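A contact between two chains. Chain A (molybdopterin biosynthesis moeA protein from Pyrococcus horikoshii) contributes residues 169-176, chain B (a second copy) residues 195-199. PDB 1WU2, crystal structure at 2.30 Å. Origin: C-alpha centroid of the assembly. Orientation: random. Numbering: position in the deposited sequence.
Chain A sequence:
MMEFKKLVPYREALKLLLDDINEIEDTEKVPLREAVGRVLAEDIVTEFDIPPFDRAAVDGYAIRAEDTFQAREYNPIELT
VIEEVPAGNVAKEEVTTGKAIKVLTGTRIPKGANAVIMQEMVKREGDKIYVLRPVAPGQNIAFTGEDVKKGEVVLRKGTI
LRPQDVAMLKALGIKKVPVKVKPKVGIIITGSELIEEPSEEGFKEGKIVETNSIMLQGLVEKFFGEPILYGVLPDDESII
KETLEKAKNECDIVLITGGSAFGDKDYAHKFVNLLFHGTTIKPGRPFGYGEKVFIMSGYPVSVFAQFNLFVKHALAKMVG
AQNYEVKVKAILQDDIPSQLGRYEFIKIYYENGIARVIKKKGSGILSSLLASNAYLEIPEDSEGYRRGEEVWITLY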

# COMPACT_ATOMS: atom_id res chain seq x y z
N LEU A 169 0.34 -10.78 -17.12
CA LEU A 169 0.16 -12.21 -16.98
C LEU A 169 -0.88 -12.72 -17.98
O LEU A 169 -0.69 -13.78 -18.57
CB LEU A 169 -0.25 -12.57 -15.55
CG LEU A 169 0.85 -12.49 -14.49
CD1 LEU A 169 0.28 -12.65 -13.09
CD2 LEU A 169 1.92 -13.54 -14.74
N LYS A 170 -1.95 -11.96 -18.17
CA LYS A 170 -2.96 -12.31 -19.16
C LYS A 170 -2.42 -12.17 -20.59
O LYS A 170 -2.83 -12.91 -21.48
CB LYS A 170 -4.22 -11.46 -19.01
CG LYS A 170 -5.44 -12.09 -19.68
CD LYS A 170 -6.67 -11.22 -19.58
CE LYS A 170 -7.80 -11.76 -20.44
NZ LYS A 170 -9.12 -11.20 -20.04
N ALA A 171 -1.51 -11.21 -20.79
CA ALA A 171 -0.87 -11.01 -22.09
C ALA A 171 0.00 -12.21 -22.46
O ALA A 171 0.17 -12.51 -23.64
CB ALA A 171 -0.05 -9.72 -22.09
N LEU A 172 0.54 -12.89 -21.45
CA LEU A 172 1.38 -14.07 -21.64
C LEU A 172 0.57 -15.38 -21.67
O LEU A 172 1.14 -16.45 -21.87
CB LEU A 172 2.43 -14.17 -20.53
CG LEU A 172 3.39 -13.00 -20.23
CD1 LEU A 172 4.69 -13.54 -19.63
CD2 LEU A 172 3.68 -12.13 -21.45
N GLY A 173 -0.74 -15.30 -21.46
CA GLY A 173 -1.61 -16.46 -21.49
C GLY A 173 -1.58 -17.32 -20.23
O GLY A 173 -1.84 -18.52 -20.29
N ILE A 174 -1.27 -16.71 -19.09
CA ILE A 174 -1.24 -17.41 -17.81
C ILE A 174 -2.57 -17.22 -17.10
O ILE A 174 -2.91 -16.11 -16.70
CB ILE A 174 -0.07 -16.90 -16.92
CG1 ILE A 174 1.27 -17.11 -17.63
CG2 ILE A 174 -0.05 -17.63 -15.57
CD1 ILE A 174 2.35 -16.15 -17.17
N LYS A 175 -3.33 -18.31 -16.95
CA LYS A 175 -4.64 -18.27 -16.29
C LYS A 175 -4.50 -18.29 -14.77
O LYS A 175 -5.21 -17.57 -14.06
CB LYS A 175 -5.50 -19.45 -16.74
CG LYS A 175 -5.89 -19.42 -18.21
CD LYS A 175 -6.72 -20.65 -18.59
CE LYS A 175 -7.57 -20.40 -19.82
NZ LYS A 175 -8.70 -21.38 -19.91
N LYS A 176 -3.61 -19.14 -14.28
CA LYS A 176 -3.34 -19.27 -12.85
C LYS A 176 -1.84 -19.15 -12.59
O LYS A 176 -1.06 -20.02 -13.00
CB LYS A 176 -3.88 -20.60 -12.32
CG LYS A 176 -5.39 -20.76 -12.47
CD LYS A 176 -5.87 -22.13 -12.00
CE LYS A 176 -5.94 -22.21 -10.47
NZ LYS A 176 -7.34 -22.11 -9.96
N ILE B 195 -8.36 -10.40 -29.07
CA ILE B 195 -8.45 -11.83 -28.76
C ILE B 195 -8.25 -12.02 -27.25
O ILE B 195 -7.89 -11.09 -26.54
CB ILE B 195 -7.43 -12.66 -29.58
CG1 ILE B 195 -6.03 -12.05 -29.51
CG2 ILE B 195 -7.89 -12.78 -31.03
CD1 ILE B 195 -4.93 -13.02 -29.87
N GLU B 196 -8.47 -13.24 -26.78
CA GLU B 196 -8.48 -13.53 -25.34
C GLU B 196 -7.16 -14.12 -24.82
O GLU B 196 -6.86 -14.00 -23.63
CB GLU B 196 -9.64 -14.49 -25.02
CG GLU B 196 -9.99 -14.62 -23.54
CD GLU B 196 -10.32 -13.29 -22.87
OE1 GLU B 196 -10.78 -12.34 -23.55
OE2 GLU B 196 -10.13 -13.20 -21.64
N GLU B 197 -6.38 -14.74 -25.71
CA GLU B 197 -5.11 -15.35 -25.31
C GLU B 197 -4.12 -15.48 -26.48
O GLU B 197 -4.52 -15.58 -27.64
CB GLU B 197 -5.36 -16.72 -24.66
CG GLU B 197 -6.04 -17.75 -25.56
CD GLU B 197 -6.67 -18.89 -24.78
OE1 GLU B 197 -6.09 -19.32 -23.75
OE2 GLU B 197 -7.75 -19.37 -25.19
N PRO B 198 -2.82 -15.46 -26.18
CA PRO B 198 -1.78 -15.46 -27.22
C PRO B 198 -1.66 -16.75 -28.03
O PRO B 198 -1.11 -16.71 -29.13
CB PRO B 198 -0.49 -15.21 -26.43
CG PRO B 198 -0.78 -15.73 -25.08
CD PRO B 198 -2.22 -15.44 -24.83
N SER B 199 -2.16 -17.87 -27.51
CA SER B 199 -2.10 -19.16 -28.21
C SER B 199 -3.10 -19.26 -29.37
O SER B 199 -2.97 -20.14 -30.22
CB SER B 199 -2.32 -20.31 -27.23
OG SER B 199 -3.66 -20.32 -26.75
O HOH W 1 -4.84 -14.68 -22.01

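This is a small contact, 254 Å² summed over both sides, in which the C-terminal end of a helix in chain A packs its backbone against a proline of chain B, flanked by one salt bridge and one bridging water.

The polar anchor is the pair A:Lys170 and B:Glu196. A:Lys170 NZ lies 2.8 Å from B:Glu196 OE2, a distance and geometry that satisfy both a hydrogen bond, with the lysine as donor, and a salt bridge. Neither side chain starts out aimed at its partner: the CA-to-CB bond of each points sideways. The reach is made farther out. A:Lys170 is extended, with all four chi angles in t, whereas B:Glu196 has chi1 in t and then bends at chi2 (56°, p), and the two charged ends meet. Long, flexible side chains of opposite charge suit this arrangement, because they can span the distance between the two backbones, whose CA atoms, A:Lys170 CA and B:Glu196 CA, are 8.4 Å apart. The two residues account for much of the covered surface, 56 Å² for A:Lys170 and 50 Å² for B:Glu196.

The same two residues are linked a second time through their backbones. Water 1 donates to A:Lys170 O and to B:Glu196 O, and each of those carbonyl oxygens is 2.7 Å from the water oxygen. Both carbonyl oxygens are acceptors, so they cannot hydrogen-bond to each other directly; a water giving a proton to each joins them. A:Lys170 O also accepts from A:Gly173 N within its own chain, at 3.2 Å between the two atoms, so it serves the helix end and the contact together.

The nonpolar part centres on B:Pro198, which is buried, points its CA-to-CB bond toward chain A and has the largest covered area of any residue here, 59 Å². Its ring meets main-chain atoms: B:Pro198 CD is 3.5 Å from A:Gly173 CA, and B:Pro198 CG is 3.7 Å from both A:Leu172 C and A:Ala171 O. The CA-to-CB bonds of A:Ala171 and A:Leu172 point away, consistent with the ring resting on backbone. A compact ring with no amide hydrogen to satisfy fits such a surface.

A:Gly173 makes this approach possible on two counts. It is the first residue to leave helical phi/psi, at 79/27, in a Schellman motif whose bonds run from A:Gly173 N to A:Lys170 O and from A:Ile174 N to A:Leu169 O (3.0 Å between these last two atoms); positive phi by itself favours glycine. In addition, an ideal CB on A:Gly173 would point toward chain B and fall 2.9 Å from B:Pro198 CG, a clash. Of the CA atoms, the nearest pair across the contact is A:Gly173 CA and B:Glu197 CA, 5.3 Å apart.

At the periphery, A:Lys175 CE comes within 4.3 Å of B:Glu197 OE1. The charges are complementary, but this is a loose approach rather than a salt bridge, and it covers little surface.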